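Long-range contacts in E3 SUMO-protein ligase SIZ2 (Saccharomyces cerevisiae, PDB 6U75), which acts as a SUMO E3 ligase of the PIAS family, promoting transfer of SUMO to target proteins, and binds double-stranded DNA: residues K51-S56 with G101-L106; Q207-L212 with W224-C229; A159-I164 with S241-N246. All coordinates share one frame; numbering follows the deposited sequence.

Interaction 1. Residues K51-S56 with G101-L106; sequences KLYLFS and GNPANL
Leu54 and Ala104 face each other as the antiparallel hydrogen-bonded pair of this short ladder. Leu54 N gives its hydrogen to Ala104 O at 2.8 Å, and Ala104 N returns one to Leu54 O at 3.1 Å. Two residues further along, past the Tyr53-Asn105 pair, Leu106 N bonds to Leu52 O, a third bond that ties down the end of the 101-106 segment just as it leaves the strand.

The tight side is the one that carries Leu54 and Ala104. There the Leu54 CB lies 4.0 Å from Leu106 CD1, with CG of Leu54 anti to the backbone N (chi1 179°); Leu80 and Phe82 of strand 79-82 and Ile132 and Cys134 of strand 130-139 pack against these side chains, so this face is buried.

The other face, with Lys51 and the non-hydrogen-bonded pair Tyr53 and Asn105, is partly exposed and more polar. Asn105 OD1 stands at the edge of the Tyr53 ring, near its plane, 3.5 Å from CE1, and shares a hydrogen bond with Thr107 OG1. Lys51 also leans over this end, but its NZ meets Asn105 ND2, two donors with nothing to share. Pro103 leads from here back to buried ground, touching two aromatic rings with different atoms: its CG meets Tyr53 CD2 at 3.4 Å, while its CB sits over one face of Phe55, 4.0 Å from the ring centroid, a CH-pi contact. Phe3 and Tyr8 pack on that buried ring.

Strand 50-58 thus pairs with both 104-105 and 130-139, as part of an antiparallel sheet in the PINIT domain.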
loop_
_atom_site.group_PDB
_atom_site.type_symbol
_atom_site.label_atom_id
_atom_site.label_comp_id
_atom_site.label_asym_id
_atom_site.label_seq_id
_atom_site.Cartn_x
_atom_site.Cartn_y
_atom_site.Cartn_z
ATOM N N LYS A 51 -8.419 4.484 -13.708
ATOM C CA LYS A 51 -7.946 3.247 -14.308
ATOM C C LYS A 51 -8.949 2.136 -14.025
ATOM O O LYS A 51 -9.748 2.216 -13.090
ATOM C CB LYS A 51 -6.565 2.843 -13.767
ATOM C CG LYS A 51 -5.478 3.900 -13.924
ATOM C CD LYS A 51 -5.247 4.273 -15.380
ATOM C CE LYS A 51 -3.871 4.884 -15.589
ATOM N NZ LYS A 51 -2.830 3.837 -15.783
ATOM N N LEU A 52 -8.899 1.090 -14.846
ATOM C CA LEU A 52 -9.726 -0.098 -14.651
ATOM C C LEU A 52 -8.870 -1.159 -13.971
ATOM O O LEU A 52 -7.935 -1.693 -14.575
ATOM C CB LEU A 52 -10.284 -0.607 -15.977
ATOM C CG LEU A 52 -11.123 -1.883 -15.866
ATOM C CD1 LEU A 52 -12.327 -1.657 -14.963
ATOM C CD2 LEU A 52 -11.567 -2.369 -17.237
ATOM N N TYR A 53 -9.193 -1.467 -12.718
ATOM C CA TYR A 53 -8.408 -2.380 -11.902
ATOM C C TYR A 53 -9.186 -3.663 -11.646
ATOM O O TYR A 53 -10.372 -3.625 -11.293
ATOM C CB TYR A 53 -8.022 -1.729 -10.570
ATOM C CG TYR A 53 -6.788 -0.852 -10.622
ATOM C CD1 TYR A 53 -6.198 -0.503 -11.832
ATOM C CD2 TYR A 53 -6.201 -0.385 -9.454
ATOM C CE1 TYR A 53 -5.068 0.292 -11.874
ATOM C CE2 TYR A 53 -5.072 0.411 -9.488
ATOM C CZ TYR A 53 -4.510 0.746 -10.699
ATOM O OH TYR A 53 -3.386 1.537 -10.735
ATOM N N LEU A 54 -8.504 -4.791 -11.832
ATOM C CA LEU A 54 -9.012 -6.102 -11.460
ATOM C C LEU A 54 -8.622 -6.407 -10.020
ATOM O O LEU A 54 -7.495 -6.135 -9.599
ATOM C CB LEU A 54 -8.447 -7.170 -12.397
ATOM C CG LEU A 54 -8.838 -8.627 -12.148
ATOM C CD1 LEU A 54 -10.259 -8.897 -12.613
ATOM C CD2 LEU A 54 -7.858 -9.555 -12.847
ATOM N N PHE A 55 -9.563 -6.971 -9.269
ATOM C CA PHE A 55 -9.368 -7.297 -7.865
ATOM C C PHE A 55 -9.710 -8.761 -7.634
ATOM O O PHE A 55 -10.627 -9.300 -8.260
ATOM C CB PHE A 55 -10.238 -6.415 -6.962
ATOM C CG PHE A 55 -9.850 -4.964 -6.975
ATOM C CD1 PHE A 55 -10.275 -4.127 -7.994
ATOM C CD2 PHE A 55 -9.065 -4.435 -5.965
ATOM C CE1 PHE A 55 -9.919 -2.794 -8.006
ATOM C CE2 PHE A 55 -8.707 -3.102 -5.973
ATOM C CZ PHE A 55 -9.134 -2.281 -6.994
ATOM N N SER A 56 -8.969 -9.395 -6.729
ATOM C CA SER A 56 -9.203 -10.777 -6.344
ATOM C C SER A 56 -9.107 -10.878 -4.831
ATOM O O SER A 56 -8.200 -10.304 -4.223
ATOM C CB SER A 56 -8.192 -11.727 -7.000
ATOM O OG SER A 56 -8.382 -13.062 -6.567
ATOM N N GLY A 101 -1.564 -8.378 -1.666
ATOM C CA GLY A 101 -1.588 -8.360 -3.108
ATOM C C GLY A 101 -2.003 -7.005 -3.647
ATOM O O GLY A 101 -2.613 -6.198 -2.949
ATOM N N ASN A 102 -1.655 -6.765 -4.903
ATOM C CA ASN A 102 -2.036 -5.561 -5.618
ATOM C C ASN A 102 -3.032 -5.889 -6.719
ATOM O O ASN A 102 -3.118 -7.034 -7.176
ATOM C CB ASN A 102 -0.811 -4.875 -6.237
ATOM C CG ASN A 102 -0.001 -4.099 -5.222
ATOM O OD1 ASN A 102 -0.473 -3.807 -4.123
ATOM N ND2 ASN A 102 1.224 -3.748 -5.591
ATOM N N PRO A 103 -3.809 -4.910 -7.168
ATOM C CA PRO A 103 -4.699 -5.131 -8.310
ATOM C C PRO A 103 -3.921 -5.126 -9.620
ATOM O O PRO A 103 -2.758 -4.727 -9.689
ATOM C CB PRO A 103 -5.674 -3.953 -8.234
ATOM C CG PRO A 103 -4.904 -2.878 -7.549
ATOM C CD PRO A 103 -3.988 -3.572 -6.578
ATOM N N ALA A 104 -4.593 -5.586 -10.671
ATOM C CA ALA A 104 -4.036 -5.618 -12.017
ATOM C C ALA A 104 -4.669 -4.509 -12.845
ATOM O O ALA A 104 -5.891 -4.330 -12.820
ATOM C CB ALA A 104 -4.273 -6.976 -12.677
ATOM N N ASN A 105 -3.838 -3.772 -13.578
ATOM C CA ASN A 105 -4.297 -2.652 -14.392
ATOM C C ASN A 105 -4.662 -3.166 -15.779
ATOM O O ASN A 105 -3.788 -3.577 -16.548
ATOM C CB ASN A 105 -3.220 -1.573 -14.474
ATOM C CG ASN A 105 -3.665 -0.363 -15.272
ATOM O OD1 ASN A 105 -4.859 -0.087 -15.391
ATOM N ND2 ASN A 105 -2.704 0.368 -15.824
ATOM N N LEU A 106 -5.954 -3.139 -16.100
ATOM C CA LEU A 106 -6.452 -3.564 -17.400
ATOM C C LEU A 106 -6.629 -2.407 -18.376
ATOM O O LEU A 106 -7.013 -2.638 -19.527
ATOM C CB LEU A 106 -7.793 -4.289 -17.237
ATOM C CG LEU A 106 -7.858 -5.411 -16.199
ATOM C CD1 LEU A 106 -9.289 -5.896 -16.044
ATOM C CD2 LEU A 106 -6.939 -6.563 -16.577
#

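Interaction 2. Residues Q207-L212 with W224-C229; sequences QCFDAL and WQCPIC. With ZN (zinc ion), chain C.
Ile228, Phe209 and Pro227 carry this contact, which is made by packing, without hydrogen bonds between the segments. Pro227 lies over one face of the Phe209 ring, the two side chains crossing at about a right angle; its CD is 3.8 Å from the ring centroid and 15° off the normal, a CH-pi contact. Phe209 gets there with CG between its backbone N and carbonyl carbon (chi1 53°), which swings the ring toward the 224-229 loop. From an oblique direction Cys226 SG also approaches, 4.0 Å from Phe209 CE1. An alanine in place of Phe209 would probably leave Pro227 without the ring it packs on and open a gap beside the Cys226 sulfur. Alongside, Ile228 reaches the same segment nearer its start: its CD1 meets Gln207 CB at 3.6 Å and lies just as close to the Gln207 backbone carbonyl.

Pro227 and Ile228 are the two residues between the zinc ligands Cys226 and Cys229, each sulfur 2.3 Å from the zinc ion. Ile228 N donates to Cys226 SG at 3.5 Å, and Cys229 N does so weakly, which would probably temper the charge on the thiolate. With Cys203 and His205 these ligands complete the zinc site of the SP-RING finger, three cysteines and one histidine.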
loop_
_atom_site.group_PDB
_atom_site.type_symbol
_atom_site.label_atom_id
_atom_site.label_comp_id
_atom_site.label_asym_id
_atom_site.label_seq_id
_atom_site.Cartn_x
_atom_site.Cartn_y
_atom_site.Cartn_z
ATOM N N GLN A 207 12.724 6.690 16.795
ATOM C CA GLN A 207 13.228 6.556 15.437
ATOM C C GLN A 207 12.098 6.731 14.430
ATOM O O GLN A 207 10.942 6.384 14.689
ATOM C CB GLN A 207 13.895 5.194 15.235
ATOM C CG GLN A 207 15.181 4.996 16.022
ATOM C CD GLN A 207 14.936 4.518 17.439
ATOM O OE1 GLN A 207 13.859 4.718 17.998
ATOM N NE2 GLN A 207 15.937 3.869 18.024
ATOM N N CYS A 208 12.447 7.273 13.266
ATOM C CA CYS A 208 11.489 7.575 12.214
ATOM C C CYS A 208 11.932 6.908 10.918
ATOM O O CYS A 208 13.003 6.301 10.832
ATOM C CB CYS A 208 11.348 9.089 12.013
ATOM S SG CYS A 208 10.780 9.985 13.468
ATOM N N PHE A 209 11.084 7.030 9.900
ATOM C CA PHE A 209 11.370 6.533 8.565
ATOM C C PHE A 209 10.847 7.541 7.553
ATOM O O PHE A 209 9.876 8.255 7.815
ATOM C CB PHE A 209 10.727 5.163 8.327
ATOM C CG PHE A 209 9.257 5.127 8.627
ATOM C CD1 PHE A 209 8.805 4.829 9.900
ATOM C CD2 PHE A 209 8.328 5.401 7.639
ATOM C CE1 PHE A 209 7.453 4.799 10.181
ATOM C CE2 PHE A 209 6.974 5.373 7.915
ATOM C CZ PHE A 209 6.536 5.071 9.188
ATOM N N ASP A 210 11.499 7.599 6.396
ATOM C CA ASP A 210 11.080 8.533 5.360
ATOM C C ASP A 210 9.687 8.167 4.865
ATOM O O ASP A 210 9.458 7.047 4.396
ATOM C CB ASP A 210 12.076 8.530 4.204
ATOM C CG ASP A 210 11.881 9.708 3.268
ATOM O OD1 ASP A 210 12.354 10.814 3.601
ATOM O OD2 ASP A 210 11.249 9.531 2.207
ATOM N N ALA A 211 8.756 9.116 4.970
ATOM C CA ALA A 211 7.380 8.849 4.567
ATOM C C ALA A 211 7.294 8.494 3.090
ATOM O O ALA A 211 6.536 7.598 2.701
ATOM C CB ALA A 211 6.502 10.061 4.876
ATOM N N LEU A 212 8.064 9.186 2.247
ATOM C CA LEU A 212 7.975 8.948 0.812
ATOM C C LEU A 212 8.482 7.557 0.453
ATOM O O LEU A 212 7.858 6.851 -0.347
ATOM C CB LEU A 212 8.756 10.021 0.053
ATOM C CG LEU A 212 8.643 9.975 -1.471
ATOM C CD1 LEU A 212 7.188 10.044 -1.904
ATOM C CD2 LEU A 212 9.441 11.104 -2.100
ATOM N N TRP A 224 1.993 -2.686 5.270
ATOM C CA TRP A 224 1.545 -1.663 6.211
ATOM C C TRP A 224 1.984 -2.000 7.633
ATOM O O TRP A 224 1.200 -1.973 8.583
ATOM C CB TRP A 224 0.034 -1.468 6.118
ATOM C CG TRP A 224 -0.337 -0.763 4.859
ATOM C CD1 TRP A 224 -0.836 -1.321 3.720
ATOM C CD2 TRP A 224 -0.199 0.636 4.596
ATOM N NE1 TRP A 224 -1.031 -0.352 2.766
ATOM C CE2 TRP A 224 -0.647 0.858 3.279
ATOM C CE3 TRP A 224 0.252 1.725 5.348
ATOM C CZ2 TRP A 224 -0.659 2.124 2.700
ATOM C CZ3 TRP A 224 0.239 2.978 4.771
ATOM C CH2 TRP A 224 -0.212 3.169 3.460
ATOM N N GLN A 225 3.269 -2.316 7.765
ATOM C CA GLN A 225 3.911 -2.540 9.050
ATOM C C GLN A 225 5.051 -1.547 9.205
ATOM O O GLN A 225 5.813 -1.314 8.262
ATOM C CB GLN A 225 4.442 -3.970 9.165
ATOM C CG GLN A 225 3.367 -5.038 9.067
ATOM C CD GLN A 225 3.943 -6.439 9.022
ATOM O OE1 GLN A 225 5.116 -6.650 9.334
ATOM N NE2 GLN A 225 3.122 -7.405 8.625
ATOM N N CYS A 226 5.153 -0.959 10.388
ATOM C CA CYS A 226 6.219 -0.007 10.656
ATOM C C CYS A 226 7.572 -0.649 10.344
ATOM O O CYS A 226 7.863 -1.742 10.849
ATOM C CB CYS A 226 6.170 0.439 12.118
ATOM S SG CYS A 226 7.468 1.599 12.594
ATOM N N PRO A 227 8.420 -0.012 9.527
ATOM C CA PRO A 227 9.730 -0.607 9.220
ATOM C C PRO A 227 10.640 -0.768 10.430
ATOM O O PRO A 227 11.744 -1.305 10.287
ATOM C CB PRO A 227 10.342 0.382 8.211
ATOM C CG PRO A 227 9.208 1.201 7.711
ATOM C CD PRO A 227 8.238 1.280 8.843
ATOM N N ILE A 228 10.225 -0.313 11.610
ATOM C CA ILE A 228 11.046 -0.367 12.816
ATOM C C ILE A 228 10.477 -1.363 13.824
ATOM O O ILE A 228 11.151 -2.317 14.216
ATOM C CB ILE A 228 11.202 1.038 13.440
ATOM C CG1 ILE A 228 11.792 2.001 12.404
ATOM C CG2 ILE A 228 12.068 0.979 14.693
ATOM C CD1 ILE A 228 11.892 3.431 12.876
ATOM N N CYS A 229 9.231 -1.159 14.250
ATOM C CA CYS A 229 8.594 -2.012 15.244
ATOM C C CYS A 229 7.672 -3.063 14.637
ATOM O O CYS A 229 7.181 -3.929 15.372
ATOM C CB CYS A 229 7.796 -1.155 16.235
ATOM S SG CYS A 229 6.470 -0.182 15.488
HETATM ZN ZN ZN C . 6.832 1.963 14.808
#

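Interaction 3. Residues A159-I164 with S241-N246; sequences ATTAYI and SEFVDN
Thr160 is the first residue of 159-164 to meet Phe243 of helix 242-249, and it does so with its methyl group. CG2 stands anti to the backbone N and comes to 3.7 Å from Phe243 CD2, approaching the ring obliquely, while Thr160 CB rests against Phe243 CB at 3.8 Å. Thr160 CA and Phe243 CA, 6.7 Å apart, are the nearest alpha carbons of the two segments. Next along the helix, Thr161 turns its methyl to a different part of the same ring, CG2 lying 4.0 Å from Phe243 CE1. Its hydroxyl is occupied at home: OG1 is within hydrogen-bonding reach of the backbone carbonyls of Lys157 and Gln158, which probably holds the rotation (chi1 48°) that turns the methyl to the ring.

The two helix segments pack nearly at right angles, their axes 101° apart in direction and 10.4 Å apart at closest approach, and helix 242-249 lies within the predicted SP-RING-type finger region. Its phenylalanine projects across to the other helix with CG anti to the backbone N (chi1 -168°).

A turn beyond Thr160, Ile164 sends its side chain toward the same ring, tip to tip: CD1 lies 3.9 Å from Phe243 CE2. Ile260 of strand 257-260 touches both Ile164 and Phe243, and Ile206 packs on Thr160. At the start of the other helix, Glu242 OE1 bonds to Lys157 N.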
loop_
_atom_site.group_PDB
_atom_site.type_symbol
_atom_site.label_atom_id
_atom_site.label_comp_id
_atom_site.label_asym_id
_atom_site.label_seq_id
_atom_site.Cartn_x
_atom_site.Cartn_y
_atom_site.Cartn_z
ATOM N N ALA A 159 6.189 16.497 22.956
ATOM C CA ALA A 159 5.806 15.115 23.224
ATOM C C ALA A 159 7.013 14.190 23.150
ATOM O O ALA A 159 7.172 13.294 23.988
ATOM C CB ALA A 159 4.728 14.672 22.236
ATOM N N THR A 160 7.880 14.394 22.155
ATOM C CA THR A 160 9.061 13.549 22.025
ATOM C C THR A 160 10.015 13.752 23.196
ATOM O O THR A 160 10.581 12.783 23.715
ATOM C CB THR A 160 9.771 13.835 20.702
ATOM O OG1 THR A 160 8.839 13.712 19.620
ATOM C CG2 THR A 160 10.917 12.855 20.492
ATOM N N THR A 161 10.213 15.002 23.623
ATOM C CA THR A 161 11.070 15.250 24.778
ATOM C C THR A 161 10.499 14.601 26.034
ATOM O O THR A 161 11.237 14.003 26.829
ATOM C CB THR A 161 11.254 16.752 24.990
ATOM O OG1 THR A 161 9.980 17.406 24.935
ATOM C CG2 THR A 161 12.174 17.338 23.928
ATOM N N ALA A 162 9.182 14.710 26.230
ATOM C CA ALA A 162 8.553 14.069 27.379
ATOM C C ALA A 162 8.738 12.559 27.330
ATOM O O ALA A 162 9.024 11.927 28.354
ATOM C CB ALA A 162 7.068 14.427 27.427
ATOM N N TYR A 163 8.581 11.964 26.147
ATOM C CA TYR A 163 8.778 10.524 26.013
ATOM C C TYR A 163 10.215 10.136 26.335
ATOM O O TYR A 163 10.456 9.136 27.021
ATOM C CB TYR A 163 8.407 10.076 24.601
ATOM C CG TYR A 163 8.662 8.609 24.341
ATOM C CD1 TYR A 163 7.733 7.646 24.710
ATOM C CD2 TYR A 163 9.834 8.187 23.724
ATOM C CE1 TYR A 163 7.963 6.305 24.474
ATOM C CE2 TYR A 163 10.072 6.848 23.484
ATOM C CZ TYR A 163 9.132 5.911 23.861
ATOM O OH TYR A 163 9.365 4.576 23.624
ATOM N N ILE A 164 11.183 10.909 25.842
ATOM C CA ILE A 164 12.587 10.617 26.124
ATOM C C ILE A 164 12.842 10.660 27.626
ATOM O O ILE A 164 13.481 9.766 28.196
ATOM C CB ILE A 164 13.500 11.600 25.369
ATOM C CG1 ILE A 164 13.357 11.410 23.857
ATOM C CG2 ILE A 164 14.952 11.413 25.794
ATOM C CD1 ILE A 164 13.877 12.577 23.041
ATOM N N SER A 241 7.514 13.825 12.408
ATOM C CA SER A 241 8.065 14.045 13.741
ATOM C C SER A 241 8.815 15.371 13.743
ATOM O O SER A 241 9.848 15.511 13.079
ATOM C CB SER A 241 8.988 12.898 14.142
ATOM O OG SER A 241 9.756 13.245 15.282
ATOM N N GLU A 242 8.298 16.347 14.491
ATOM C CA GLU A 242 8.931 17.660 14.525
ATOM C C GLU A 242 10.329 17.594 15.128
ATOM O O GLU A 242 11.216 18.346 14.715
ATOM C CB GLU A 242 8.061 18.640 15.313
ATOM C CG GLU A 242 8.514 20.085 15.209
ATOM C CD GLU A 242 7.715 21.016 16.098
ATOM O OE1 GLU A 242 6.955 20.515 16.955
ATOM O OE2 GLU A 242 7.845 22.248 15.941
ATOM N N PHE A 243 10.546 16.702 16.094
ATOM C CA PHE A 243 11.842 16.622 16.764
ATOM C C PHE A 243 12.939 16.208 15.788
ATOM O O PHE A 243 13.932 16.925 15.599
ATOM C CB PHE A 243 11.746 15.638 17.934
ATOM C CG PHE A 243 12.920 15.682 18.870
ATOM C CD1 PHE A 243 13.150 16.794 19.663
ATOM C CD2 PHE A 243 13.780 14.600 18.975
ATOM C CE1 PHE A 243 14.225 16.833 20.531
ATOM C CE2 PHE A 243 14.855 14.633 19.842
ATOM C CZ PHE A 243 15.077 15.751 20.621
ATOM N N VAL A 244 12.772 15.045 15.152
ATOM C CA VAL A 244 13.770 14.566 14.201
ATOM C C VAL A 244 13.874 15.518 13.017
ATOM O O VAL A 244 14.960 15.733 12.467
ATOM C CB VAL A 244 13.429 13.135 13.745
ATOM C CG1 VAL A 244 14.506 12.608 12.807
ATOM C CG2 VAL A 244 13.260 12.217 14.946
ATOM N N ASP A 245 12.746 16.097 12.600
ATOM C CA ASP A 245 12.773 17.036 11.484
ATOM C C ASP A 245 13.644 18.244 11.805
ATOM O O ASP A 245 14.454 18.674 10.974
ATOM C CB ASP A 245 11.350 17.474 11.138
ATOM C CG ASP A 245 11.307 18.450 9.982
ATOM O OD1 ASP A 245 11.589 18.031 8.839
ATOM O OD2 ASP A 245 10.991 19.636 10.215
ATOM N N ASN A 246 13.496 18.802 13.008
ATOM C CA ASN A 246 14.316 19.944 13.394
ATOM C C ASN A 246 15.777 19.542 13.549
ATOM O O ASN A 246 16.677 20.317 13.205
ATOM C CB ASN A 246 13.789 20.556 14.691
ATOM C CG ASN A 246 12.388 21.114 14.544
ATOM O OD1 ASN A 246 11.902 21.315 13.430
ATOM N ND2 ASN A 246 11.732 21.370 15.669
#

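How the interactions relate
Interaction 1 comes first along the chain and lies in the PINIT domain, where it joins two strands of an antiparallel sheet. Interactions 2 and 3 lie together on the other side of the chain's centre, their own centres about 16 Å apart; the centre of interaction 1 is about 26 Å from that of interaction 2 and about 40 Å from that of interaction 3. Residues 159-164 come before both segments of interaction 2, and 241-246 follow them, so the helix pair brackets the zinc-binding stretch in sequence. Interactions 2 and 3 also touch: Cys208 SG packs on Ser241 CB at 3.5 Å and on Val244. The protein thus reads as a PINIT domain at one end and a zinc-bound SP-RING region with the packed helices 157-168 and 242-249 at the other.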